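Local coordinates for protein 2'-5' RNA Ligase (Thermus thermophilus, PDB 1IUH) that belongs to the LigT-like phosphoesterases of the 2H clan, here a compact alpha/beta protein built on a curved antiparallel sheet, at residues Ala68-Arg73 with Ala93-Phe98; Ala72-Thr77 with Leu150-Glu155; Glu155-Val160 with Glu175-Arg180. One frame throughout, in Å; residues are numbered along the deposited sequence.

Interaction 1 (Ala68-Arg73 with Ala93-Phe98); sequences APFRAR and AEAEGF
The F70 ring lies over G97. The G97 CA sits above the centre of the ring, 3.5 Å from its centroid and only 6° off the ring normal, a CH-pi contact. G97 has no side chain, so the ring can come down directly onto the helix backbone. F70 has CG between the backbone N and the carbonyl carbon (chi1 57°), and the ring beyond it rests on the start of helix 96-113. The same ring turns its edge to the face of F98. This is a T-shaped pair, with planes 85° apart and centroids 5.3 Å apart; F70 CZ comes within 3.7 Å of F98 CD2. A72 meets F98 at another point, with A72 CB 3.4 Å from F98 CZ. A95, at the N-cap position of the helix, puts its CB 4.0 Å from F70 CE1 and also against the R71 carbonyl. Beside this apolar group, strands 70-80 and 88-94 end their pairing. R73 N bonds to E94 O at 3.3 Å, and E94 N to R73 O at 2.9 Å. The R73 and E94 side chains leave on the same face of the sheet, but the end of R73 leads away and the charges do not meet: R73 NE is 6.1 Å from E94 OE2. The hairpin is therefore tied by backbone bonds, while the helix start is held by aromatic and methyl contacts that involve no charge.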
loop_
_atom_site.group_PDB
_atom_site.type_symbol
_atom_site.label_atom_id
_atom_site.label_comp_id
_atom_site.label_asym_id
_atom_site.label_seq_id
_atom_site.Cartn_x
_atom_site.Cartn_y
_atom_site.Cartn_z
ATOM N N ALA A 68 -11.664 6.089 13.221
ATOM C CA ALA A 68 -12.869 5.416 12.744
ATOM C C ALA A 68 -12.796 4.897 11.265
ATOM O O ALA A 68 -11.993 5.329 10.485
ATOM C CB ALA A 68 -14.038 6.379 12.878
ATOM N N PRO A 69 -13.633 3.908 10.918
ATOM C CA PRO A 69 -13.685 3.361 9.558
ATOM C C PRO A 69 -14.020 4.589 8.720
ATOM O O PRO A 69 -14.728 5.446 9.161
ATOM C CB PRO A 69 -14.860 2.397 9.641
ATOM C CG PRO A 69 -14.661 1.821 11.053
ATOM C CD PRO A 69 -14.387 3.049 11.858
ATOM N N PHE A 70 -13.487 4.700 7.520
ATOM C CA PHE A 70 -13.762 5.876 6.693
ATOM C C PHE A 70 -13.972 5.407 5.237
ATOM O O PHE A 70 -13.527 4.316 4.898
ATOM C CB PHE A 70 -12.572 6.829 6.792
ATOM C CG PHE A 70 -11.253 6.208 6.385
ATOM C CD1 PHE A 70 -10.889 6.153 5.050
ATOM C CD2 PHE A 70 -10.349 5.690 7.377
ATOM C CE1 PHE A 70 -9.619 5.602 4.662
ATOM C CE2 PHE A 70 -9.076 5.135 7.012
ATOM C CZ PHE A 70 -8.713 5.103 5.619
ATOM N N ARG A 71 -14.636 6.205 4.397
ATOM C CA ARG A 71 -14.835 5.805 3.002
ATOM C C ARG A 71 -13.691 6.275 2.121
ATOM O O ARG A 71 -13.190 7.396 2.299
ATOM C CB ARG A 71 -16.116 6.400 2.434
ATOM C CG ARG A 71 -17.339 5.501 2.521
ATOM C CD ARG A 71 -18.188 5.722 3.767
ATOM N NE ARG A 71 -19.376 6.556 3.585
ATOM C CZ ARG A 71 -19.334 7.864 3.382
ATOM N NH1 ARG A 71 -18.173 8.480 3.328
ATOM N NH2 ARG A 71 -20.449 8.554 3.251
ATOM N N ALA A 72 -13.253 5.410 1.197
ATOM C CA ALA A 72 -12.211 5.753 0.236
ATOM C C ALA A 72 -12.901 5.628 -1.131
ATOM O O ALA A 72 -13.936 4.932 -1.289
ATOM C CB ALA A 72 -11.051 4.789 0.295
ATOM N N ARG A 73 -12.303 6.306 -2.107
ATOM C CA ARG A 73 -12.770 6.333 -3.471
ATOM C C ARG A 73 -11.548 5.969 -4.321
ATOM O O ARG A 73 -10.420 6.403 -4.068
ATOM C CB ARG A 73 -13.275 7.726 -3.763
ATOM C CG ARG A 73 -13.676 7.978 -5.150
ATOM C CD ARG A 73 -15.047 8.684 -5.201
ATOM N NE ARG A 73 -16.005 7.938 -6.043
ATOM C CZ ARG A 73 -17.310 7.846 -5.776
ATOM N NH1 ARG A 73 -17.808 8.466 -4.702
ATOM N NH2 ARG A 73 -18.107 7.087 -6.540
ATOM N N ALA A 93 -6.073 6.287 -5.192
ATOM C CA ALA A 93 -7.226 6.150 -4.302
ATOM C C ALA A 93 -7.131 7.417 -3.475
ATOM O O ALA A 93 -6.069 8.026 -3.434
ATOM C CB ALA A 93 -7.085 4.947 -3.407
ATOM N N GLU A 94 -8.211 7.827 -2.826
ATOM C CA GLU A 94 -8.152 9.044 -2.019
ATOM C C GLU A 94 -9.063 9.010 -0.812
ATOM O O GLU A 94 -10.117 8.371 -0.838
ATOM C CB GLU A 94 -8.494 10.262 -2.879
ATOM C CG GLU A 94 -9.965 10.535 -3.025
ATOM C CD GLU A 94 -10.241 11.672 -4.010
ATOM O OE1 GLU A 94 -9.582 12.739 -3.857
ATOM O OE2 GLU A 94 -11.112 11.484 -4.921
ATOM N N ALA A 95 -8.646 9.709 0.236
ATOM C CA ALA A 95 -9.396 9.830 1.489
ATOM C C ALA A 95 -8.473 10.345 2.564
ATOM O O ALA A 95 -7.329 9.908 2.691
ATOM C CB ALA A 95 -9.952 8.492 1.937
ATOM N N GLU A 96 -8.973 11.307 3.320
ATOM C CA GLU A 96 -8.266 11.886 4.456
ATOM C C GLU A 96 -7.693 10.783 5.385
ATOM O O GLU A 96 -6.556 10.884 5.912
ATOM C CB GLU A 96 -9.252 12.690 5.267
ATOM C CG GLU A 96 -8.988 14.158 5.212
ATOM C CD GLU A 96 -7.626 14.509 5.746
ATOM O OE1 GLU A 96 -6.734 14.876 4.916
ATOM O OE2 GLU A 96 -7.463 14.403 6.995
ATOM N N GLY A 97 -8.535 9.765 5.585
ATOM C CA GLY A 97 -8.213 8.642 6.435
ATOM C C GLY A 97 -6.883 7.986 6.120
ATOM O O GLY A 97 -6.191 7.609 7.083
ATOM N N PHE A 98 -6.532 7.834 4.828
ATOM C CA PHE A 98 -5.251 7.238 4.491
ATOM C C PHE A 98 -4.157 8.135 4.990
ATOM O O PHE A 98 -3.160 7.660 5.538
ATOM C CB PHE A 98 -5.024 7.056 2.981
ATOM C CG PHE A 98 -5.960 6.101 2.335
ATOM C CD1 PHE A 98 -6.645 6.478 1.168
ATOM C CD2 PHE A 98 -6.201 4.819 2.905
ATOM C CE1 PHE A 98 -7.566 5.589 0.567
ATOM C CE2 PHE A 98 -7.128 3.918 2.311
ATOM C CZ PHE A 98 -7.817 4.301 1.130
#

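Interaction 2 (Ala72-Thr77 with Leu150-Glu155); sequences ARLRGT and LEWPVE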
loop_
_atom_site.group_PDB
_atom_site.type_symbol
_atom_site.label_atom_id
_atom_site.label_comp_id
_atom_site.label_asym_id
_atom_site.label_seq_id
_atom_site.Cartn_x
_atom_site.Cartn_y
_atom_site.Cartn_z
ATOM N N ALA A 72 -13.253 5.410 1.197
ATOM C CA ALA A 72 -12.211 5.753 0.236
ATOM C C ALA A 72 -12.901 5.628 -1.131
ATOM O O ALA A 72 -13.936 4.932 -1.289
ATOM C CB ALA A 72 -11.051 4.789 0.295
ATOM N N ARG A 73 -12.303 6.306 -2.107
ATOM C CA ARG A 73 -12.770 6.333 -3.471
ATOM C C ARG A 73 -11.548 5.969 -4.321
ATOM O O ARG A 73 -10.420 6.403 -4.068
ATOM C CB ARG A 73 -13.275 7.726 -3.763
ATOM C CG ARG A 73 -13.676 7.978 -5.150
ATOM C CD ARG A 73 -15.047 8.684 -5.201
ATOM N NE ARG A 73 -16.005 7.938 -6.043
ATOM C CZ ARG A 73 -17.310 7.846 -5.776
ATOM N NH1 ARG A 73 -17.808 8.466 -4.702
ATOM N NH2 ARG A 73 -18.107 7.087 -6.540
ATOM N N LEU A 74 -11.782 5.099 -5.288
ATOM C CA LEU A 74 -10.758 4.667 -6.228
ATOM C C LEU A 74 -10.932 5.727 -7.308
ATOM O O LEU A 74 -12.053 6.063 -7.666
ATOM C CB LEU A 74 -11.112 3.275 -6.728
ATOM C CG LEU A 74 -9.998 2.313 -7.087
ATOM C CD1 LEU A 74 -8.990 2.265 -6.007
ATOM C CD2 LEU A 74 -10.590 0.964 -7.300
ATOM N N ARG A 75 -9.852 6.293 -7.818
ATOM C CA ARG A 75 -10.072 7.354 -8.780
ATOM C C ARG A 75 -8.969 7.559 -9.822
ATOM O O ARG A 75 -8.037 8.313 -9.581
ATOM C CB ARG A 75 -10.301 8.628 -7.957
ATOM C CG ARG A 75 -10.947 9.759 -8.687
ATOM C CD ARG A 75 -11.430 10.818 -7.704
ATOM N NE ARG A 75 -11.797 12.043 -8.422
ATOM C CZ ARG A 75 -10.924 12.951 -8.854
ATOM N NH1 ARG A 75 -9.622 12.790 -8.625
ATOM N NH2 ARG A 75 -11.357 13.995 -9.557
ATOM N N GLY A 76 -9.051 6.903 -10.975
ATOM C CA GLY A 76 -8.004 7.096 -11.986
ATOM C C GLY A 76 -6.723 6.318 -11.788
ATOM O O GLY A 76 -6.480 5.793 -10.702
ATOM N N THR A 77 -5.902 6.231 -12.834
ATOM C CA THR A 77 -4.626 5.482 -12.787
ATOM C C THR A 77 -3.441 6.406 -13.026
ATOM O O THR A 77 -3.643 7.558 -13.359
ATOM C CB THR A 77 -4.541 4.479 -13.906
ATOM O OG1 THR A 77 -5.009 5.133 -15.085
ATOM C CG2 THR A 77 -5.322 3.241 -13.636
ATOM N N LEU A 150 -15.206 4.560 -7.691
ATOM C CA LEU A 150 -15.758 3.478 -6.895
ATOM C C LEU A 150 -15.456 3.755 -5.411
ATOM O O LEU A 150 -14.298 3.834 -5.037
ATOM C CB LEU A 150 -15.150 2.145 -7.328
ATOM C CG LEU A 150 -15.294 1.002 -6.306
ATOM C CD1 LEU A 150 -16.781 0.774 -6.000
ATOM C CD2 LEU A 150 -14.628 -0.280 -6.796
ATOM N N GLU A 151 -16.496 3.867 -4.580
ATOM C CA GLU A 151 -16.332 4.153 -3.152
ATOM C C GLU A 151 -16.403 2.855 -2.376
ATOM O O GLU A 151 -17.101 1.944 -2.742
ATOM C CB GLU A 151 -17.426 5.130 -2.641
ATOM C CG GLU A 151 -17.101 5.796 -1.292
ATOM C CD GLU A 151 -18.252 6.666 -0.657
ATOM O OE1 GLU A 151 -18.638 7.732 -1.183
ATOM O OE2 GLU A 151 -18.776 6.271 0.403
ATOM N N TRP A 152 -15.640 2.744 -1.320
ATOM C CA TRP A 152 -15.734 1.550 -0.517
ATOM C C TRP A 152 -15.388 1.938 0.917
ATOM O O TRP A 152 -14.760 2.975 1.154
ATOM C CB TRP A 152 -14.809 0.466 -1.065
ATOM C CG TRP A 152 -13.446 0.445 -0.503
ATOM C CD1 TRP A 152 -13.000 -0.356 0.509
ATOM C CD2 TRP A 152 -12.282 1.084 -1.045
ATOM N NE1 TRP A 152 -11.649 -0.279 0.607
ATOM C CE2 TRP A 152 -11.170 0.589 -0.324
ATOM C CE3 TRP A 152 -12.072 2.020 -2.073
ATOM C CZ2 TRP A 152 -9.855 0.987 -0.595
ATOM C CZ3 TRP A 152 -10.780 2.423 -2.353
ATOM C CH2 TRP A 152 -9.677 1.910 -1.621
ATOM N N PRO A 153 -15.804 1.127 1.888
ATOM C CA PRO A 153 -15.567 1.325 3.335
ATOM C C PRO A 153 -14.227 0.804 3.812
ATOM O O PRO A 153 -14.013 -0.391 3.745
ATOM C CB PRO A 153 -16.712 0.495 4.000
ATOM C CG PRO A 153 -17.783 0.420 2.909
ATOM C CD PRO A 153 -16.897 0.157 1.674
ATOM N N VAL A 154 -13.327 1.638 4.320
ATOM C CA VAL A 154 -12.032 1.109 4.856
ATOM C C VAL A 154 -12.238 0.880 6.344
ATOM O O VAL A 154 -12.457 1.839 7.075
ATOM C CB VAL A 154 -10.851 2.105 4.658
ATOM C CG1 VAL A 154 -9.600 1.545 5.244
ATOM C CG2 VAL A 154 -10.650 2.412 3.159
ATOM N N GLU A 155 -12.174 -0.385 6.772
ATOM C CA GLU A 155 -12.406 -0.807 8.158
ATOM C C GLU A 155 -11.197 -1.200 8.960
ATOM O O GLU A 155 -11.320 -1.508 10.149
ATOM C CB GLU A 155 -13.320 -1.992 8.184
ATOM C CG GLU A 155 -14.210 -1.985 7.049
ATOM C CD GLU A 155 -15.610 -1.698 7.452
ATOM O OE1 GLU A 155 -15.776 -0.870 8.392
ATOM O OE2 GLU A 155 -16.531 -2.300 6.817
#
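A72 presses its methyl group onto the indole of W152. A72 CB stands 3.7 Å from the centroid of the six-membered ring, 15° off the ring normal, so this is a CH-pi contact over the face. The methyl is displaced from the middle of the indole toward its rim. V154 CG2 covers part of the same face and lies 3.7 Å from A72 CB. L74 reaches the ring from further along strand 70-80, with its CD1 4.1 Å from W152 CZ3. These residues make the tight, buried side of the contact. V13 of helix 11-21 and F98 of helix 96-113 add to the surroundings of W152.

Strands 70-80 and 150-164 run antiparallel as neighbours in the sheet. A72 and W152 form a hydrogen-bonded pair: A72 N to W152 O is 2.9 Å, and W152 N to A72 O is 2.8 Å. Next, L74 N bonds to L150 O at 2.8 Å. The return bond, L150 N to L74 O, is weak at 3.5 Å.

The opposite face is looser and partly exposed. R73 has CG anti to its backbone N (chi1 174°), and its chain is then bent at chi2 and chi3. One face of the guanidinium lies over E151 CB, off to the rim. R73 NH1 and E151 OE1 form a long salt bridge of 3.7 Å, with the guanidinium and carboxylate planes 89° apart. E151 OE2 also has a long, weak ion pair with R71. With each arginine at a different oxygen of E151 and the bridge to R73 long, this pairing probably adds little directional force. The strand pairing rests mainly on the backbone bonds and on the methyl-to-indole packing.

Interaction 3 (Glu155-Val160 with Glu175-Arg180); sequences EGFALV and EKFSLR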
loop_
_atom_site.group_PDB
_atom_site.type_symbol
_atom_site.label_atom_id
_atom_site.label_comp_id
_atom_site.label_asym_id
_atom_site.label_seq_id
_atom_site.Cartn_x
_atom_site.Cartn_y
_atom_site.Cartn_z
ATOM N N GLU A 155 -12.174 -0.385 6.772
ATOM C CA GLU A 155 -12.406 -0.807 8.158
ATOM C C GLU A 155 -11.197 -1.200 8.960
ATOM O O GLU A 155 -11.320 -1.508 10.149
ATOM C CB GLU A 155 -13.320 -1.992 8.184
ATOM C CG GLU A 155 -14.210 -1.985 7.049
ATOM C CD GLU A 155 -15.610 -1.698 7.452
ATOM O OE1 GLU A 155 -15.776 -0.870 8.392
ATOM O OE2 GLU A 155 -16.531 -2.300 6.817
ATOM N N GLY A 156 -10.026 -1.228 8.336
ATOM C CA GLY A 156 -8.844 -1.597 9.104
ATOM C C GLY A 156 -7.641 -1.761 8.226
ATOM O O GLY A 156 -7.719 -1.528 7.031
ATOM N N PHE A 157 -6.516 -2.136 8.813
ATOM C CA PHE A 157 -5.289 -2.308 8.035
ATOM C C PHE A 157 -4.414 -3.360 8.699
ATOM O O PHE A 157 -4.786 -3.919 9.730
ATOM C CB PHE A 157 -4.566 -0.982 7.937
ATOM C CG PHE A 157 -4.161 -0.444 9.258
ATOM C CD1 PHE A 157 -2.818 -0.546 9.704
ATOM C CD2 PHE A 157 -5.116 0.126 10.118
ATOM C CE1 PHE A 157 -2.455 -0.080 11.011
ATOM C CE2 PHE A 157 -4.752 0.579 11.411
ATOM C CZ PHE A 157 -3.424 0.473 11.858
ATOM N N ALA A 158 -3.244 -3.633 8.141
ATOM C CA ALA A 158 -2.403 -4.670 8.708
ATOM C C ALA A 158 -0.927 -4.401 8.681
ATOM O O ALA A 158 -0.464 -3.522 7.936
ATOM C CB ALA A 158 -2.686 -5.984 7.969
ATOM N N LEU A 159 -0.208 -5.177 9.498
ATOM C CA LEU A 159 1.228 -5.151 9.600
ATOM C C LEU A 159 1.516 -6.433 8.873
ATOM O O LEU A 159 1.022 -7.483 9.257
ATOM C CB LEU A 159 1.717 -5.284 11.029
ATOM C CG LEU A 159 3.261 -5.374 11.140
ATOM C CD1 LEU A 159 3.906 -4.123 10.502
ATOM C CD2 LEU A 159 3.696 -5.528 12.596
ATOM N N VAL A 160 2.325 -6.324 7.826
ATOM C CA VAL A 160 2.663 -7.412 6.925
ATOM C C VAL A 160 4.165 -7.590 6.713
ATOM O O VAL A 160 4.922 -6.617 6.613
ATOM C CB VAL A 160 2.072 -7.111 5.463
ATOM C CG1 VAL A 160 2.179 -8.362 4.545
ATOM C CG2 VAL A 160 0.674 -6.549 5.566
ATOM N N GLU A 175 -0.420 -9.169 11.522
ATOM C CA GLU A 175 -1.613 -8.788 12.235
ATOM C C GLU A 175 -2.522 -7.833 11.519
ATOM O O GLU A 175 -2.054 -7.034 10.748
ATOM C CB GLU A 175 -1.313 -8.226 13.623
ATOM C CG GLU A 175 -1.981 -9.211 14.601
ATOM C CD GLU A 175 -2.538 -8.562 15.800
ATOM O OE1 GLU A 175 -1.726 -8.142 16.649
ATOM O OE2 GLU A 175 -3.768 -8.462 15.902
ATOM N N LYS A 176 -3.823 -7.980 11.769
ATOM C CA LYS A 176 -4.858 -7.135 11.226
ATOM C C LYS A 176 -5.356 -6.265 12.389
ATOM O O LYS A 176 -5.322 -6.683 13.537
ATOM C CB LYS A 176 -5.990 -7.989 10.681
ATOM C CG LYS A 176 -5.635 -8.735 9.443
ATOM C CD LYS A 176 -6.774 -9.640 9.037
ATOM C CE LYS A 176 -6.880 -9.750 7.465
ATOM N NZ LYS A 176 -7.001 -11.165 6.895
ATOM N N PHE A 177 -5.778 -5.041 12.100
ATOM C CA PHE A 177 -6.248 -4.105 13.137
ATOM C C PHE A 177 -7.588 -3.514 12.681
ATOM O O PHE A 177 -7.776 -3.168 11.510
ATOM C CB PHE A 177 -5.212 -2.969 13.352
ATOM C CG PHE A 177 -3.780 -3.446 13.599
ATOM C CD1 PHE A 177 -2.856 -3.513 12.548
ATOM C CD2 PHE A 177 -3.344 -3.745 14.885
ATOM C CE1 PHE A 177 -1.542 -3.849 12.768
ATOM C CE2 PHE A 177 -2.022 -4.082 15.133
ATOM C CZ PHE A 177 -1.114 -4.134 14.078
ATOM N N SER A 178 -8.538 -3.404 13.588
ATOM C CA SER A 178 -9.819 -2.872 13.174
ATOM C C SER A 178 -10.034 -1.414 13.552
ATOM O O SER A 178 -9.828 -1.040 14.679
ATOM C CB SER A 178 -10.937 -3.766 13.740
ATOM O OG SER A 178 -10.758 -5.088 13.245
ATOM N N LEU A 179 -10.420 -0.581 12.601
ATOM C CA LEU A 179 -10.639 0.785 12.955
ATOM C C LEU A 179 -11.848 0.765 13.915
ATOM O O LEU A 179 -12.894 0.247 13.609
ATOM C CB LEU A 179 -10.869 1.634 11.699
ATOM C CG LEU A 179 -9.627 1.711 10.776
ATOM C CD1 LEU A 179 -9.939 2.434 9.469
ATOM C CD2 LEU A 179 -8.451 2.415 11.538
ATOM N N ARG A 180 -11.665 1.329 15.096
ATOM C CA ARG A 180 -12.706 1.341 16.102
ATOM C C ARG A 180 -12.766 2.729 16.777
ATOM O O ARG A 180 -13.498 2.919 17.718
ATOM C CB ARG A 180 -12.359 0.235 17.124
ATOM C CG ARG A 180 -13.486 -0.280 17.974
ATOM C CD ARG A 180 -13.957 -1.789 17.750
ATOM N NE ARG A 180 -14.928 -2.217 18.807
ATOM C CZ ARG A 180 -16.056 -1.549 19.138
ATOM N NH1 ARG A 180 -16.395 -0.417 18.505
ATOM N NH2 ARG A 180 -16.850 -1.984 20.121
#
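F157 carries F177 over one ring face and L179 at its edge. F177 CD1 stands above that face, offset to the rim, 3.8 Å from F157 CE1. L179 CD2 lies near the ring plane, 4.1 Å from F157 CE2. The two rings are 30° from parallel but slid apart, with centroids 5.2 Å apart, so they barely overlap. F177 has CG anti to its carbonyl carbon (chi1 -52°). Its ring in turn has the F157 carbonyl at its own edge: F177 CD1 is 3.4 Å from F157 O. F177 CE1 also touches L159 CB.

F157 and F177 form a hydrogen-bonded antiparallel pair, and so do L159 and E175. F177 N to F157 O is 2.8 Å, and L159 N to E175 O is 2.9 Å. Past the end of strand 169-178, L179 N still bonds to E155 O at 2.8 Å, from above the carbonyl plane.

The segments belong to the beta hairpin of strands 150-164 and 169-178. Helix 53-66 packs on the face that bears L159, E175 and F177, where H61 makes an edge-to-face ring pair with F177. Strand 2-8 bonds to the other edge of strand 150-164, through A158 and V160.

How the interactions relate
All three interactions belong to one antiparallel sheet. Interactions 1 and 2 both begin on strand 70-80 and share A72 and R73, with centres about 7 Å apart. Strand 70-80 thus pairs with strand 88-94 in the first and strand 150-164 in the second. Interaction 3 comes later in the chain. It continues from E155 along strand 150-164, with its centre about 17 Å from that of interaction 2 and about 14 Å from that of interaction 1. L179 packs against P69, F70 and V154, so it links all three. Interactions 1 and 3 join strands of local hairpins, whereas interaction 2 brings together strands distant in sequence and ties the two hairpins into one sheet.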